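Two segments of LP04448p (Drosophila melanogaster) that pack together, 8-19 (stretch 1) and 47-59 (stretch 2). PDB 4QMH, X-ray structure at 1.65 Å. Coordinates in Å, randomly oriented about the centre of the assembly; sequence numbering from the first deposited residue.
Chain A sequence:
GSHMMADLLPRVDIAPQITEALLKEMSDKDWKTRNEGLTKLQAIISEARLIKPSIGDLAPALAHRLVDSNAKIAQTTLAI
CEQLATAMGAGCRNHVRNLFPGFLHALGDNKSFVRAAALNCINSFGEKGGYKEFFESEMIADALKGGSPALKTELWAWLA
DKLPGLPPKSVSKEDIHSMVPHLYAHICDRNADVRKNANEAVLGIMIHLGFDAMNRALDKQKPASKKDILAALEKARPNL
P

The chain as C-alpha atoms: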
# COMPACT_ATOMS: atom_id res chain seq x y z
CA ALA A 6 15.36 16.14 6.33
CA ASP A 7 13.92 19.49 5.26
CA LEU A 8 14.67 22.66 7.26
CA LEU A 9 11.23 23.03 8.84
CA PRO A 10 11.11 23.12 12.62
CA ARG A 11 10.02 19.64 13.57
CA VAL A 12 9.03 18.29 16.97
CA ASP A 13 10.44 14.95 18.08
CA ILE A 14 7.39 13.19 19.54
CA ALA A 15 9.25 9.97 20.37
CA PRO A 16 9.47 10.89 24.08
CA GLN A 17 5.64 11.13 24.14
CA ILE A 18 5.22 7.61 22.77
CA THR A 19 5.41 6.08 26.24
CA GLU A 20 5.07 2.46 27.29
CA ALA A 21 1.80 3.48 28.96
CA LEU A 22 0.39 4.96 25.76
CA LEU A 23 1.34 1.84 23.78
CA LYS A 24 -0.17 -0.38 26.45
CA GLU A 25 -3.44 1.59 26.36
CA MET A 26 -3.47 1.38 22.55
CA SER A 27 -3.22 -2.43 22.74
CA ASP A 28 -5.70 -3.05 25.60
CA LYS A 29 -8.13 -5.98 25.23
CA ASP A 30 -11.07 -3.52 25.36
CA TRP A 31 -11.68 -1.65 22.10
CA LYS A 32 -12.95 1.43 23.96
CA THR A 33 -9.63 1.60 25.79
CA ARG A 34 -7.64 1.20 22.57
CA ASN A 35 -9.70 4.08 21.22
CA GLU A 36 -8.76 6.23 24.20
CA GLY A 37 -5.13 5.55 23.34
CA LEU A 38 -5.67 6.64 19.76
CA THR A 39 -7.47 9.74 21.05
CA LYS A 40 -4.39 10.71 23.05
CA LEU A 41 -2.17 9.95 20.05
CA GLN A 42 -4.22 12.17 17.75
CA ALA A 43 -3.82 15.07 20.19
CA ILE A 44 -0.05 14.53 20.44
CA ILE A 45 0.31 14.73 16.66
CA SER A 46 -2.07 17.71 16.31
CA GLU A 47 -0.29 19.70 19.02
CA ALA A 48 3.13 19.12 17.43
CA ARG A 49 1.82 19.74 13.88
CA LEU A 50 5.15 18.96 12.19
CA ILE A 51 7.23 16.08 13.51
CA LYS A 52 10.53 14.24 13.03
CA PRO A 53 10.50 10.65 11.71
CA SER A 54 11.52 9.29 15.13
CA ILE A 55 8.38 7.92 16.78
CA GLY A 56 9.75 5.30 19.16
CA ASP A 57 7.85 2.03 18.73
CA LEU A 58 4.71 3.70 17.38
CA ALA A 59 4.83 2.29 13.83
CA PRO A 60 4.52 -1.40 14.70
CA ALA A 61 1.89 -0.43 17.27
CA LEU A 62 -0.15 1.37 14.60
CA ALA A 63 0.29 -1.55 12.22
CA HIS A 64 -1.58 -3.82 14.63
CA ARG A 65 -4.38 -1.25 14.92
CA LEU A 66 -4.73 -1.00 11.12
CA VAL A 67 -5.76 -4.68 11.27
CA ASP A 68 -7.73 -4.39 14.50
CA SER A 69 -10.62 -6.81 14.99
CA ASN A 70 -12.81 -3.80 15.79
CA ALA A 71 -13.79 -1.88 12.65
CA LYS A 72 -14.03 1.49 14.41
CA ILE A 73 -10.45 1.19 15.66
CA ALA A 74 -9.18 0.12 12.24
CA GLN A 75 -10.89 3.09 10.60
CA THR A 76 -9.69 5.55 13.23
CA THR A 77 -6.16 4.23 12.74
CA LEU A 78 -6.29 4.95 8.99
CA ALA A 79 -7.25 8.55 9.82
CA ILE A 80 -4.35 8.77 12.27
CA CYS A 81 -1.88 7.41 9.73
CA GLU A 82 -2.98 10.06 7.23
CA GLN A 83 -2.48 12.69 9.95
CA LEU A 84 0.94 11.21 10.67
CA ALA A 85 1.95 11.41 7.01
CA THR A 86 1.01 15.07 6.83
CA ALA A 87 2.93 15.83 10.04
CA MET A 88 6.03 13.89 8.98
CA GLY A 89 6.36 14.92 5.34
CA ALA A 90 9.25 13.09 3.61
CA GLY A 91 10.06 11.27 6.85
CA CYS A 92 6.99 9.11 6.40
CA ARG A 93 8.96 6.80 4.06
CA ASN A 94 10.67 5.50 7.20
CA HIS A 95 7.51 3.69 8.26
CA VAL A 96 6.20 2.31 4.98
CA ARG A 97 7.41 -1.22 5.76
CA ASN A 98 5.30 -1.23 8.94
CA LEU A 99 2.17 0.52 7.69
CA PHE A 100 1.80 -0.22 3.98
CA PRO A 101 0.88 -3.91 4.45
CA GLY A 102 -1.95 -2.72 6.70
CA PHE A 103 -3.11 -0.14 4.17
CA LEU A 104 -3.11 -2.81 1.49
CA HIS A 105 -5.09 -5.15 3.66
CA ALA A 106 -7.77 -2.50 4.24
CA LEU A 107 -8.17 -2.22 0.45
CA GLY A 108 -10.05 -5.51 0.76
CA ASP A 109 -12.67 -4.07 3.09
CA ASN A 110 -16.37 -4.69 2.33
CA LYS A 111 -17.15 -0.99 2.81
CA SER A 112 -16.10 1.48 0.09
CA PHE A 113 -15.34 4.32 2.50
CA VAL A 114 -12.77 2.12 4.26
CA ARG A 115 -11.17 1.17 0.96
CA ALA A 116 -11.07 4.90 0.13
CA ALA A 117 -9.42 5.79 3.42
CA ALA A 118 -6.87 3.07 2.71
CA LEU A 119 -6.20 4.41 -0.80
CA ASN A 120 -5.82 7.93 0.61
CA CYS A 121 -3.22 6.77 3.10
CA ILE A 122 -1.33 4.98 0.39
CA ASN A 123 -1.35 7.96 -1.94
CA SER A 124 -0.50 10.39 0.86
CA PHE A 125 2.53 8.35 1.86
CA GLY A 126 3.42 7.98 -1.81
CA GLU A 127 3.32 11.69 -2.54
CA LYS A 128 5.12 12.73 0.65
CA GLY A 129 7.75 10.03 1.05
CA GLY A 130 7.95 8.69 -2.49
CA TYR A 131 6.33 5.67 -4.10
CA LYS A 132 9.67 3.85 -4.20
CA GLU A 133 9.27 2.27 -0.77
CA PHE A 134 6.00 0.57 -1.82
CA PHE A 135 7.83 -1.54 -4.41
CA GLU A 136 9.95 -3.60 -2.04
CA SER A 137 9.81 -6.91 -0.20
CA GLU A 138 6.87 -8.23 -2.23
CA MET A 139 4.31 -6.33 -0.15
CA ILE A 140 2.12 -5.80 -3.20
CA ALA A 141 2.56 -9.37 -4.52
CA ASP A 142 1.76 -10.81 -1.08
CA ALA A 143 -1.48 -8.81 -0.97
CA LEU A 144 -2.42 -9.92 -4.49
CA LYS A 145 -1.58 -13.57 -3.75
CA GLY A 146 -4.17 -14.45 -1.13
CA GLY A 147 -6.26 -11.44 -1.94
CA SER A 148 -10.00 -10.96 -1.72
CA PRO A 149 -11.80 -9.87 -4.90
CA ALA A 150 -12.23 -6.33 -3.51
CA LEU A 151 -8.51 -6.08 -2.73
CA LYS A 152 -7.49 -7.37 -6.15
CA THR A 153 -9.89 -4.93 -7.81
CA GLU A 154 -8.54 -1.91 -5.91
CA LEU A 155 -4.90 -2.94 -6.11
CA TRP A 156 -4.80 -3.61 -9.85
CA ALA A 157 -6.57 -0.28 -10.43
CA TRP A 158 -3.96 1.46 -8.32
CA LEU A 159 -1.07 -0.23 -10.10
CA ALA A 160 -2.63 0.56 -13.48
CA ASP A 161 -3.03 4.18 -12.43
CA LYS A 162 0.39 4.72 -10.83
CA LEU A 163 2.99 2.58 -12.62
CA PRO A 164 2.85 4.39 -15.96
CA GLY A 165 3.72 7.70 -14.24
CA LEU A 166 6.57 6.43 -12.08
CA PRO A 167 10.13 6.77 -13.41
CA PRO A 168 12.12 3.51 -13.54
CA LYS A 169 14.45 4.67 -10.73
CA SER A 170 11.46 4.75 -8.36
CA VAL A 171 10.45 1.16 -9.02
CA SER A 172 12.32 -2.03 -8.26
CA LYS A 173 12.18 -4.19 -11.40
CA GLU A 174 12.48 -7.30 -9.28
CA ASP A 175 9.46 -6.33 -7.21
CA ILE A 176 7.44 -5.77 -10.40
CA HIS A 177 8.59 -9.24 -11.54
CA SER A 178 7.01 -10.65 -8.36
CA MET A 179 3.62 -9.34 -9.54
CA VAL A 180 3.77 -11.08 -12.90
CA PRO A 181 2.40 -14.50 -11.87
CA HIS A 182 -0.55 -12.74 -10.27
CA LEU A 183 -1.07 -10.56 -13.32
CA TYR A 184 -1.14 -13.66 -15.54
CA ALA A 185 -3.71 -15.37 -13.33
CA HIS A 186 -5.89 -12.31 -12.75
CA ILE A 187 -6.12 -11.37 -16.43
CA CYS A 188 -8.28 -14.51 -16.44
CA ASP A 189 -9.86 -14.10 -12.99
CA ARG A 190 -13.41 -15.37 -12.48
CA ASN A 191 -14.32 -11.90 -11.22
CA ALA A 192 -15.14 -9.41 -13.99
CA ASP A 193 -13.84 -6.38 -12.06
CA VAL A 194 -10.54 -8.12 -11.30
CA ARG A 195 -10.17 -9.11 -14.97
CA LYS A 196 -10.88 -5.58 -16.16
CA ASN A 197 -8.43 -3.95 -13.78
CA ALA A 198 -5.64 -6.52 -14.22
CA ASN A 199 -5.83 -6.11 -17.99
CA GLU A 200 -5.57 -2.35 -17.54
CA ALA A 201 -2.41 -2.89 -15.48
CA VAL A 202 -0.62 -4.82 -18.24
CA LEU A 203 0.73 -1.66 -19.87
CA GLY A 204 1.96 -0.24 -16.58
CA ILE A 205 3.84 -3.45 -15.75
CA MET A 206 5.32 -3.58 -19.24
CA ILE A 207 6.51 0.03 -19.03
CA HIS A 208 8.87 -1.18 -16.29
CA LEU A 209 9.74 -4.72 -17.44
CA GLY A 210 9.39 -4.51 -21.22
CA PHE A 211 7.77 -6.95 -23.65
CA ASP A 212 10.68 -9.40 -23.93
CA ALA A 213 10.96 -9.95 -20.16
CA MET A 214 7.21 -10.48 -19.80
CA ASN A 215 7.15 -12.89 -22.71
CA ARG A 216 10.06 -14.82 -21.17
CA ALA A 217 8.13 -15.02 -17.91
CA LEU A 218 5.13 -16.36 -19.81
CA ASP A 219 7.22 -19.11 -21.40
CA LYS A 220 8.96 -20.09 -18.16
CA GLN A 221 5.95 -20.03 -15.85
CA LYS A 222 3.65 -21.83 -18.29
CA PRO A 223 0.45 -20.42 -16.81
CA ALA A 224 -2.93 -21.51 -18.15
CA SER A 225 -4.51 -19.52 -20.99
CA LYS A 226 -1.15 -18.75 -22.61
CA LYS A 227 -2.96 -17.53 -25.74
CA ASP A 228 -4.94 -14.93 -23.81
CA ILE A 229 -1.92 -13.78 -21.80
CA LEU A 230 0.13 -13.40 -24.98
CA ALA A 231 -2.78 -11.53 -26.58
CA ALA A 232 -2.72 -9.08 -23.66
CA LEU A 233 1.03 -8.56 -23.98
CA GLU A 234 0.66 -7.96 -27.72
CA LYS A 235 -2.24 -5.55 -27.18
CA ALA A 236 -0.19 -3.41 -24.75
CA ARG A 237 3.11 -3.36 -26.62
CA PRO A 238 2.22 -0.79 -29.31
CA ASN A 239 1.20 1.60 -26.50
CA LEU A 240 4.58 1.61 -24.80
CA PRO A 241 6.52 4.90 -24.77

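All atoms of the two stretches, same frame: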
# COMPACT_ATOMS: atom_id res chain seq x y z
N LEU A 8 14.21 21.70 6.26
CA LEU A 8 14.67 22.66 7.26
C LEU A 8 13.52 23.25 8.07
O LEU A 8 13.68 24.26 8.75
CB LEU A 8 15.46 23.79 6.58
CG LEU A 8 16.74 23.34 5.89
CD1 LEU A 8 17.44 24.53 5.28
CD2 LEU A 8 17.65 22.64 6.87
N LEU A 9 12.35 22.62 7.99
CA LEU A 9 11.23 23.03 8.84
C LEU A 9 11.49 22.68 10.29
O LEU A 9 12.15 21.67 10.59
CB LEU A 9 9.94 22.36 8.37
CG LEU A 9 9.31 22.97 7.13
CD1 LEU A 9 8.32 22.02 6.50
CD2 LEU A 9 8.66 24.32 7.51
N PRO A 10 10.96 23.49 11.21
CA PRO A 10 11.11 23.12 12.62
C PRO A 10 10.20 21.95 12.89
O PRO A 10 8.98 22.01 12.63
CB PRO A 10 10.66 24.38 13.37
CG PRO A 10 9.78 25.10 12.40
CD PRO A 10 10.27 24.77 11.02
N ARG A 11 10.78 20.86 13.36
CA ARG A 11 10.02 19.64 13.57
C ARG A 11 10.17 19.15 14.99
O ARG A 11 11.28 19.09 15.53
CB ARG A 11 10.44 18.55 12.57
CG ARG A 11 10.13 18.92 11.12
CD ARG A 11 10.55 17.83 10.12
NE ARG A 11 10.04 18.19 8.80
CZ ARG A 11 8.79 17.98 8.41
NH1 ARG A 11 7.91 17.38 9.22
NH2 ARG A 11 8.41 18.37 7.21
N VAL A 12 9.05 18.79 15.60
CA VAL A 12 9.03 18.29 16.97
C VAL A 12 9.34 16.79 16.98
O VAL A 12 8.78 16.04 16.19
CB VAL A 12 7.66 18.52 17.62
CG1 VAL A 12 7.60 17.90 19.02
CG2 VAL A 12 7.33 20.01 17.68
N ASP A 13 10.23 16.37 17.87
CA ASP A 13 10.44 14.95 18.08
C ASP A 13 9.41 14.46 19.09
O ASP A 13 9.49 14.79 20.27
CB ASP A 13 11.86 14.69 18.60
CG ASP A 13 12.15 13.22 18.80
OD1 ASP A 13 11.33 12.37 18.38
OD2 ASP A 13 13.21 12.90 19.39
N ILE A 14 8.43 13.68 18.63
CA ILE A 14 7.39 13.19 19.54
C ILE A 14 7.72 11.83 20.15
O ILE A 14 6.94 11.29 20.93
CB ILE A 14 5.99 13.12 18.88
CG1 ILE A 14 5.98 12.14 17.71
CG2 ILE A 14 5.52 14.51 18.47
CD1 ILE A 14 4.58 11.81 17.20
N ALA A 15 8.88 11.27 19.81
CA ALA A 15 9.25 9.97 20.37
C ALA A 15 9.12 9.91 21.90
O ALA A 15 8.60 8.93 22.42
CB ALA A 15 10.65 9.57 19.93
N PRO A 16 9.59 10.94 22.62
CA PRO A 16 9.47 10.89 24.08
C PRO A 16 8.02 10.77 24.57
O PRO A 16 7.80 10.31 25.69
CB PRO A 16 10.07 12.22 24.53
CG PRO A 16 11.07 12.53 23.47
CD PRO A 16 10.42 12.08 22.19
N GLN A 17 7.06 11.18 23.75
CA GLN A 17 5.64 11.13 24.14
C GLN A 17 5.01 9.78 23.83
O GLN A 17 3.90 9.49 24.29
CB GLN A 17 4.85 12.24 23.43
CG GLN A 17 5.23 13.65 23.84
CD GLN A 17 4.26 14.70 23.31
OE1 GLN A 17 3.12 14.80 23.75
NE2 GLN A 17 4.73 15.49 22.35
N ILE A 18 5.70 8.95 23.05
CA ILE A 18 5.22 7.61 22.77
C ILE A 18 5.68 6.68 23.90
O ILE A 18 6.62 5.89 23.75
CB ILE A 18 5.69 7.08 21.41
CG1 ILE A 18 5.46 8.13 20.32
CG2 ILE A 18 4.98 5.78 21.07
CD1 ILE A 18 4.02 8.59 20.22
N THR A 19 5.00 6.78 25.03
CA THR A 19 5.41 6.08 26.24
C THR A 19 4.94 4.63 26.25
O THR A 19 4.06 4.24 25.49
CB THR A 19 4.81 6.77 27.46
OG1 THR A 19 3.38 6.71 27.38
CG2 THR A 19 5.27 8.23 27.54
N GLU A 47 -0.94 18.65 18.25
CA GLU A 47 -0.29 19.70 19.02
C GLU A 47 1.11 19.98 18.46
O GLU A 47 1.55 21.13 18.43
CB GLU A 47 -0.21 19.30 20.50
CG GLU A 47 0.56 20.30 21.38
CD GLU A 47 -0.11 21.67 21.48
OE1 GLU A 47 -1.22 21.85 20.93
OE2 GLU A 47 0.49 22.57 22.12
N ALA A 48 1.81 18.94 18.03
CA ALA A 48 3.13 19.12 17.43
C ALA A 48 3.07 19.74 16.03
O ALA A 48 3.92 20.56 15.66
CB ALA A 48 3.88 17.79 17.41
N ARG A 49 2.05 19.34 15.27
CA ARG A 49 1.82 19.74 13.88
C ARG A 49 2.83 19.16 12.89
O ARG A 49 2.45 18.42 11.98
CB ARG A 49 1.69 21.25 13.69
CG ARG A 49 1.28 21.59 12.25
CD ARG A 49 1.07 23.08 12.06
NE ARG A 49 0.78 23.39 10.67
CZ ARG A 49 0.77 24.61 10.16
NH1 ARG A 49 1.03 25.65 10.95
NH2 ARG A 49 0.50 24.81 8.87
N LEU A 50 4.10 19.52 13.04
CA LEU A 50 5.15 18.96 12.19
C LEU A 50 6.13 18.20 13.06
O LEU A 50 6.59 18.72 14.08
CB LEU A 50 5.88 20.06 11.41
CG LEU A 50 5.05 20.94 10.48
CD1 LEU A 50 5.97 21.90 9.73
CD2 LEU A 50 4.19 20.12 9.51
N ILE A 51 6.44 16.97 12.67
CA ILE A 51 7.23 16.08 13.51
C ILE A 51 8.42 15.45 12.78
O ILE A 51 8.45 15.39 11.56
CB ILE A 51 6.36 14.96 14.15
CG1 ILE A 51 5.82 14.00 13.07
CG2 ILE A 51 5.20 15.55 14.95
CD1 ILE A 51 4.95 12.89 13.61
N LYS A 52 9.40 14.99 13.56
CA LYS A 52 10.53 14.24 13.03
C LYS A 52 10.08 12.81 12.76
O LYS A 52 9.01 12.40 13.21
CB LYS A 52 11.67 14.25 14.05
CG LYS A 52 12.14 15.62 14.46
CD LYS A 52 13.48 15.54 15.16
CE LYS A 52 13.90 16.91 15.71
NZ LYS A 52 13.97 17.95 14.65
N PRO A 53 10.88 12.04 12.02
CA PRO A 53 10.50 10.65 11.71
C PRO A 53 10.64 9.69 12.89
O PRO A 53 10.17 8.56 12.82
CB PRO A 53 11.50 10.25 10.61
CG PRO A 53 12.07 11.52 10.10
CD PRO A 53 12.07 12.46 11.25
N SER A 54 11.29 10.13 13.95
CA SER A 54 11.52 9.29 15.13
C SER A 54 10.27 9.22 16.00
O SER A 54 9.89 10.21 16.64
CB SER A 54 12.70 9.84 15.94
OG SER A 54 12.57 11.24 16.16
N ILE A 55 9.62 8.06 16.02
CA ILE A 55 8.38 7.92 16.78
C ILE A 55 8.42 6.72 17.72
O ILE A 55 7.39 6.11 18.03
CB ILE A 55 7.14 7.86 15.84
CG1 ILE A 55 7.32 6.78 14.76
CG2 ILE A 55 6.91 9.24 15.21
CD1 ILE A 55 6.11 6.63 13.84
N GLY A 56 9.61 6.39 18.21
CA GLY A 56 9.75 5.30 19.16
C GLY A 56 9.26 4.01 18.53
O GLY A 56 9.65 3.68 17.40
N ASP A 57 8.40 3.28 19.24
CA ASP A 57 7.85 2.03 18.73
C ASP A 57 6.43 2.20 18.18
O ASP A 57 5.67 1.23 18.10
CB ASP A 57 7.86 0.95 19.83
CG ASP A 57 9.26 0.63 20.33
OD1 ASP A 57 10.20 0.64 19.51
OD2 ASP A 57 9.42 0.37 21.54
N LEU A 58 6.08 3.42 17.80
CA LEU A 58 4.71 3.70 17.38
C LEU A 58 4.30 2.98 16.09
O LEU A 58 3.15 2.57 15.96
CB LEU A 58 4.49 5.20 17.21
CG LEU A 58 3.09 5.62 16.76
CD1 LEU A 58 2.04 5.19 17.80
CD2 LEU A 58 3.05 7.12 16.53
N ALA A 59 5.22 2.84 15.13
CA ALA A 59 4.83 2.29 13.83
C ALA A 59 4.32 0.86 13.90
O ALA A 59 3.26 0.55 13.36
CB ALA A 59 5.96 2.45 12.78
O HOH W 1 7.04 21.77 14.57
O HOH W 2 13.73 20.66 13.88
O HOH W 3 8.95 12.71 15.93
O HOH W 4 8.09 4.10 22.00

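R11 and L50 each lose a little over 90 Å² to the opposing stretch, more than any other residue of the contact, and I18 follows with 70 Å². The 815 Å² interface can be read from these three.

R11 points its CA-to-CB bond toward stretch 2 and runs out in an extended m, t, t conformation until its guanidinium meets the backbone. NH1 donates to I51 O at 3.1 Å with an N-H...O angle of 147°, and the carbonyl oxygen lies at the edge of the guanidinium, near its plane, where an N-H can be directed at it. The contact from R11 NH1 to L50 CB, 4.0 Å, is oblique. The backbone of R11 is also engaged: K52 NZ donates to R11 O at 3.1 Å, and the aliphatic part of the lysine lies against the arginine, with R11 CB 3.9 Å from K52 CG.

L50 contributes both its side chain and its carbonyl. Its CD1 packs 4.0 Å from L9 CD1, while L50 O accepts from V12 N at 2.9 Å and a nearly straight 170°. The return bond, K52 N to V12 O, is 2.9 Å at 157°. These two bonds bracket I51 and define a single beta bridge between V12 and I51, whose CA atoms are 4.5 Å apart. In the same pairing, I51 CA approaches V12 O to 3.1 Å, a CA-H...O contact with an angle of 129° at the hydrogen. Water 1 extends the link, donating to P10 O at 2.8 Å and to L50 O at 3.1 Å.

Beyond the bridge the contact continues through side chains. S54 OG donates to D13 OD1 at 2.8 Å; the same OD1 accepts from A15 N at 3.0 Å, so one carboxylate oxygen ties the start of the 3-10 segment to stretch 2. Water 3 accepts from I14 N at 2.9 Å and lies 2.8 Å from S54 O. Buried I14 has a sideways CA-to-CB bond, but its end comes nearer: CG2 reaches A48 CB at 3.8 Å and I51 CG2 at 3.7 Å, and CG1 lies 3.9 Å from I55 CG2.

I18 closes the far end. Its CA-to-CB bond points toward stretch 2, placing CG1 3.6 Å from I55 O and CG2 3.9 Å from L58 CB. I55 to L58 form a type II' turn, closed by L58 N to I55 O at 3.0 Å. Within it G56 has phi 60°, which by itself favours glycine; an ideal CB there would lie 3.7 Å from I18 CB.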